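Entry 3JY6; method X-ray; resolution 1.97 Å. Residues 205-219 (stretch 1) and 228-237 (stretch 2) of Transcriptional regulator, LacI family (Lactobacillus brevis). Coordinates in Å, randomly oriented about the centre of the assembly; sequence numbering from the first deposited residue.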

# COMPACT_ATOMS: atom_id res chain seq x y z
N LEU A 205 7.81 -23.48 -11.77
CA LEU A 205 6.83 -23.51 -12.85
C LEU A 205 7.09 -22.40 -13.87
O LEU A 205 7.13 -22.66 -15.07
CB LEU A 205 5.41 -23.40 -12.29
CG LEU A 205 4.28 -23.52 -13.31
CD1 LEU A 205 4.36 -24.84 -14.06
CD2 LEU A 205 2.97 -23.42 -12.58
N ILE A 206 7.25 -21.17 -13.39
CA ILE A 206 7.53 -20.04 -14.28
C ILE A 206 9.03 -20.04 -14.55
O ILE A 206 9.82 -19.69 -13.67
CB ILE A 206 7.11 -18.70 -13.61
CG1 ILE A 206 5.58 -18.65 -13.46
CG2 ILE A 206 7.60 -17.53 -14.45
CD1 ILE A 206 5.09 -17.50 -12.59
N ASP A 207 9.43 -20.44 -15.76
CA ASP A 207 10.85 -20.50 -16.11
C ASP A 207 11.30 -19.65 -17.30
O ASP A 207 12.47 -19.70 -17.68
CB ASP A 207 11.29 -21.96 -16.37
CG ASP A 207 10.49 -22.64 -17.46
OD1 ASP A 207 9.86 -21.95 -18.29
OD2 ASP A 207 10.51 -23.89 -17.50
N ASN A 208 10.38 -18.87 -17.88
CA ASN A 208 10.73 -18.01 -19.00
C ASN A 208 11.25 -18.75 -20.23
O ASN A 208 12.06 -18.22 -20.98
CB ASN A 208 11.78 -16.99 -18.56
CG ASN A 208 11.16 -15.69 -18.09
OD1 ASN A 208 10.03 -15.67 -17.58
ND2 ASN A 208 11.89 -14.60 -18.26
N GLN A 209 10.78 -19.98 -20.43
CA GLN A 209 11.18 -20.78 -21.58
C GLN A 209 9.95 -21.50 -22.12
O GLN A 209 9.76 -21.62 -23.33
CB GLN A 209 12.24 -21.80 -21.17
CG GLN A 209 13.52 -21.16 -20.64
CD GLN A 209 14.74 -21.66 -21.35
OE1 GLN A 209 15.07 -22.85 -21.29
NE2 GLN A 209 15.43 -20.76 -22.05
N THR A 210 9.11 -21.97 -21.20
CA THR A 210 7.89 -22.66 -21.57
C THR A 210 6.70 -21.97 -20.90
O THR A 210 5.57 -22.00 -21.40
CB THR A 210 7.95 -24.15 -21.17
OG1 THR A 210 6.72 -24.79 -21.52
CG2 THR A 210 8.21 -24.31 -19.68
N VAL A 211 6.97 -21.32 -19.77
CA VAL A 211 5.96 -20.58 -19.02
C VAL A 211 6.53 -19.27 -18.48
O VAL A 211 7.53 -19.27 -17.76
CB VAL A 211 5.45 -21.39 -17.82
CG1 VAL A 211 4.40 -20.58 -17.06
CG2 VAL A 211 4.90 -22.71 -18.28
N THR A 212 5.89 -18.16 -18.81
CA THR A 212 6.34 -16.87 -18.30
C THR A 212 5.13 -16.19 -17.64
O THR A 212 4.07 -16.79 -17.52
CB THR A 212 6.93 -15.97 -19.44
OG1 THR A 212 7.59 -14.85 -18.85
CG2 THR A 212 5.83 -15.46 -20.36
N ALA A 213 5.27 -14.95 -17.19
CA ALA A 213 4.14 -14.28 -16.56
C ALA A 213 4.25 -12.78 -16.63
O ALA A 213 5.34 -12.23 -16.63
CB ALA A 213 4.02 -14.71 -15.10
N THR A 214 3.09 -12.12 -16.68
CA THR A 214 3.03 -10.68 -16.76
C THR A 214 1.72 -10.24 -16.13
O THR A 214 0.99 -11.05 -15.57
CB THR A 214 3.04 -10.24 -18.23
OG1 THR A 214 3.09 -8.81 -18.32
CG2 THR A 214 1.78 -10.77 -18.92
N GLY A 215 1.43 -8.96 -16.25
CA GLY A 215 0.20 -8.43 -15.71
C GLY A 215 0.29 -6.93 -15.47
O GLY A 215 1.33 -6.31 -15.74
N PHE A 216 -0.81 -6.36 -14.99
CA PHE A 216 -0.86 -4.94 -14.67
C PHE A 216 -0.41 -4.85 -13.22
O PHE A 216 -1.09 -5.36 -12.32
CB PHE A 216 -2.29 -4.42 -14.82
CG PHE A 216 -2.75 -4.34 -16.25
CD1 PHE A 216 -2.82 -3.11 -16.90
CD2 PHE A 216 -3.11 -5.50 -16.95
CE1 PHE A 216 -3.24 -3.03 -18.23
CE2 PHE A 216 -3.53 -5.42 -18.27
CZ PHE A 216 -3.60 -4.19 -18.92
N ALA A 217 0.74 -4.23 -13.00
CA ALA A 217 1.32 -4.09 -11.68
C ALA A 217 2.30 -2.92 -11.67
O ALA A 217 3.07 -2.75 -12.61
CB ALA A 217 2.06 -5.37 -11.30
N ASP A 218 2.27 -2.12 -10.61
CA ASP A 218 3.17 -0.97 -10.53
C ASP A 218 4.20 -1.06 -9.40
O ASP A 218 5.20 -0.33 -9.42
CB ASP A 218 2.34 0.32 -10.41
CG ASP A 218 1.51 0.59 -11.66
OD1 ASP A 218 2.10 1.00 -12.69
OD2 ASP A 218 0.27 0.38 -11.62
N THR A 219 3.98 -1.96 -8.45
CA THR A 219 4.90 -2.13 -7.34
C THR A 219 6.30 -2.56 -7.83
O THR A 219 6.42 -3.42 -8.70
CB THR A 219 4.38 -3.18 -6.37
OG1 THR A 219 3.27 -2.67 -5.62
CG2 THR A 219 5.46 -3.54 -5.46
N LYS A 228 13.73 -11.71 -13.54
CA LYS A 228 13.11 -10.55 -14.30
C LYS A 228 11.88 -10.67 -15.26
O LYS A 228 11.76 -10.96 -16.55
CB LYS A 228 13.97 -9.34 -14.68
CG LYS A 228 13.07 -8.31 -15.25
CD LYS A 228 13.52 -7.06 -14.62
CE LYS A 228 14.00 -6.15 -15.70
NZ LYS A 228 15.48 -6.24 -15.86
N LEU A 229 10.80 -10.40 -14.64
CA LEU A 229 9.50 -10.39 -15.36
C LEU A 229 9.18 -9.13 -16.07
O LEU A 229 9.71 -8.05 -15.80
CB LEU A 229 8.28 -10.78 -14.48
CG LEU A 229 8.50 -12.26 -14.10
CD1 LEU A 229 7.50 -12.56 -13.02
CD2 LEU A 229 8.39 -13.21 -15.31
N THR A 230 8.39 -9.29 -17.11
CA THR A 230 8.04 -8.13 -17.89
C THR A 230 6.63 -7.71 -17.53
O THR A 230 5.67 -8.48 -17.73
CB THR A 230 8.19 -8.42 -19.39
OG1 THR A 230 9.49 -7.95 -19.86
CG2 THR A 230 7.01 -7.75 -20.17
N LEU A 231 6.47 -6.51 -16.99
CA LEU A 231 5.14 -6.05 -16.58
C LEU A 231 4.57 -4.78 -17.19
O LEU A 231 5.28 -3.96 -17.78
CB LEU A 231 5.11 -5.90 -15.07
CG LEU A 231 5.78 -7.06 -14.26
CD1 LEU A 231 6.09 -6.51 -12.86
CD2 LEU A 231 4.88 -8.35 -14.25
N ILE A 232 3.26 -4.60 -17.04
CA ILE A 232 2.60 -3.41 -17.56
C ILE A 232 2.28 -2.43 -16.44
O ILE A 232 1.58 -2.77 -15.48
CB ILE A 232 1.28 -3.74 -18.28
CG1 ILE A 232 1.52 -4.83 -19.32
CG2 ILE A 232 0.77 -2.49 -19.00
CD1 ILE A 232 0.24 -5.56 -19.72
N THR A 233 2.80 -1.21 -16.54
CA THR A 233 2.55 -0.23 -15.49
C THR A 233 1.56 0.80 -15.97
O THR A 233 1.63 1.24 -17.12
CB THR A 233 3.84 0.52 -15.07
OG1 THR A 233 4.30 1.34 -16.16
CG2 THR A 233 4.94 -0.47 -14.70
N GLN A 234 0.63 1.17 -15.10
CA GLN A 234 -0.38 2.18 -15.44
C GLN A 234 0.05 3.62 -15.16
O GLN A 234 -0.63 4.54 -15.58
CB GLN A 234 -1.67 1.91 -14.69
CG GLN A 234 -2.64 1.02 -15.41
CD GLN A 234 -3.87 0.76 -14.58
OE1 GLN A 234 -3.87 -0.09 -13.67
NE2 GLN A 234 -4.94 1.50 -14.86
N ASN A 235 1.17 3.81 -14.45
CA ASN A 235 1.65 5.16 -14.11
C ASN A 235 0.62 5.84 -13.19
O ASN A 235 0.19 6.95 -13.46
CB ASN A 235 1.78 6.02 -15.38
CG ASN A 235 3.02 5.71 -16.20
OD1 ASN A 235 3.02 5.86 -17.43
ND2 ASN A 235 4.09 5.31 -15.53
N PRO A 236 0.23 5.18 -12.09
CA PRO A 236 -0.76 5.76 -11.17
C PRO A 236 -0.45 7.17 -10.64
O PRO A 236 -1.36 7.99 -10.47
CB PRO A 236 -0.85 4.72 -10.05
CG PRO A 236 0.50 4.06 -10.09
CD PRO A 236 0.75 3.91 -11.57
N PHE A 237 0.82 7.45 -10.38
CA PHE A 237 1.18 8.78 -9.89
C PHE A 237 0.81 9.78 -10.98
O PHE A 237 0.23 10.84 -10.70
CB PHE A 237 2.69 8.88 -9.62
CG PHE A 237 3.12 10.20 -9.02
CD1 PHE A 237 3.19 10.37 -7.64
CD2 PHE A 237 3.43 11.29 -9.84
CE1 PHE A 237 3.57 11.62 -7.06
CE2 PHE A 237 3.81 12.54 -9.29
CZ PHE A 237 3.88 12.70 -7.90

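The most unusual feature of this contact is the work done by one carboxylate oxygen. Asp 218 OD1 accepts two backbone hydrogen bonds from consecutive residues of the second stretch. Gln 234 N lies 2.8 Å from Asp 218 OD1, but its N-H...O angle is only 125°, so the bond is weak despite the short distance. Asn 235 N lies 3.4 Å from Asp 218 OD1 with a better angle of 154°; this bond is weak too. Asp 218 OD1 is also 3.0 Å from Thr 233 CB and 3.4 Å from Pro 236 CD. Asp 218 OD1 thus touches four residues in a row where the chain leaves its strand and enters a helix. The CA-to-CB bond of Asp 218 points sideways, and the end of the side chain comes nearer to the second stretch.

Before this point the two backbones run side by side in nearly the same direction. The axes of strands 211-215 and 231-233 differ by 7° and approach to 5.4 Å. A single bridge joins Phe 216 to Ile 232, with their CA atoms 4.8 Å apart. Ile 232 bonds to the residues before and after Phe 216, the pattern expected of parallel chains. Ile 232 N donates to Gly 215 O at 2.9 Å and 165°. Ile 232 O accepts from Ala 217 N at 3.0 Å and 160°. Both bonds are close to straight. Ile 232 O also receives a CA-H...O contact from Phe 216 CA at 3.4 Å, with an angle of 146° at the hydrogen. Ala 217 O comes within 3.2 Å of Ile 232 O, but both are acceptors and no hydrogen bond forms.

The bridged pair also meets through its side chains. Ile 232 CD1 sits over one face of the Phe 216 ring, 4.2 Å from the ring centroid and 18° off the normal, a CH-pi contact. Gln 234 CG lies at the ring edge, 4.4 Å from Phe 216 CD1. Ala 217 CB makes a looser apolar contact with Leu 231 CD1 at 4.5 Å.

Gly 215 has phi/psi of 158/179. At these angles a CB would be jammed against the carbonyl oxygen of Thr 214, so the backbone by itself calls for glycine.

One step earlier, a side chain supplies the link. Thr 214 OG1 donates to Thr 230 O at 2.7 Å, tying a hydroxyl to the backbone of the second stretch.

Near the start of the contact, Leu 229 packs against polar as well as apolar atoms. Leu 229 CD2 is 3.5 Å from Ala 213 O, 3.7 Å from Asn 208 OD1 and 4.0 Å from Thr 212 OG1. Ile 206 CG2 is the apolar neighbour, 4.5 Å from Leu 229 CD2. Two of these oxygens are themselves paired: Thr 212 OG1 donates to Asn 208 OD1 at 2.9 Å. Ala 213 fares differently. Its N and O are buried by the contact and have no partner anywhere in the model.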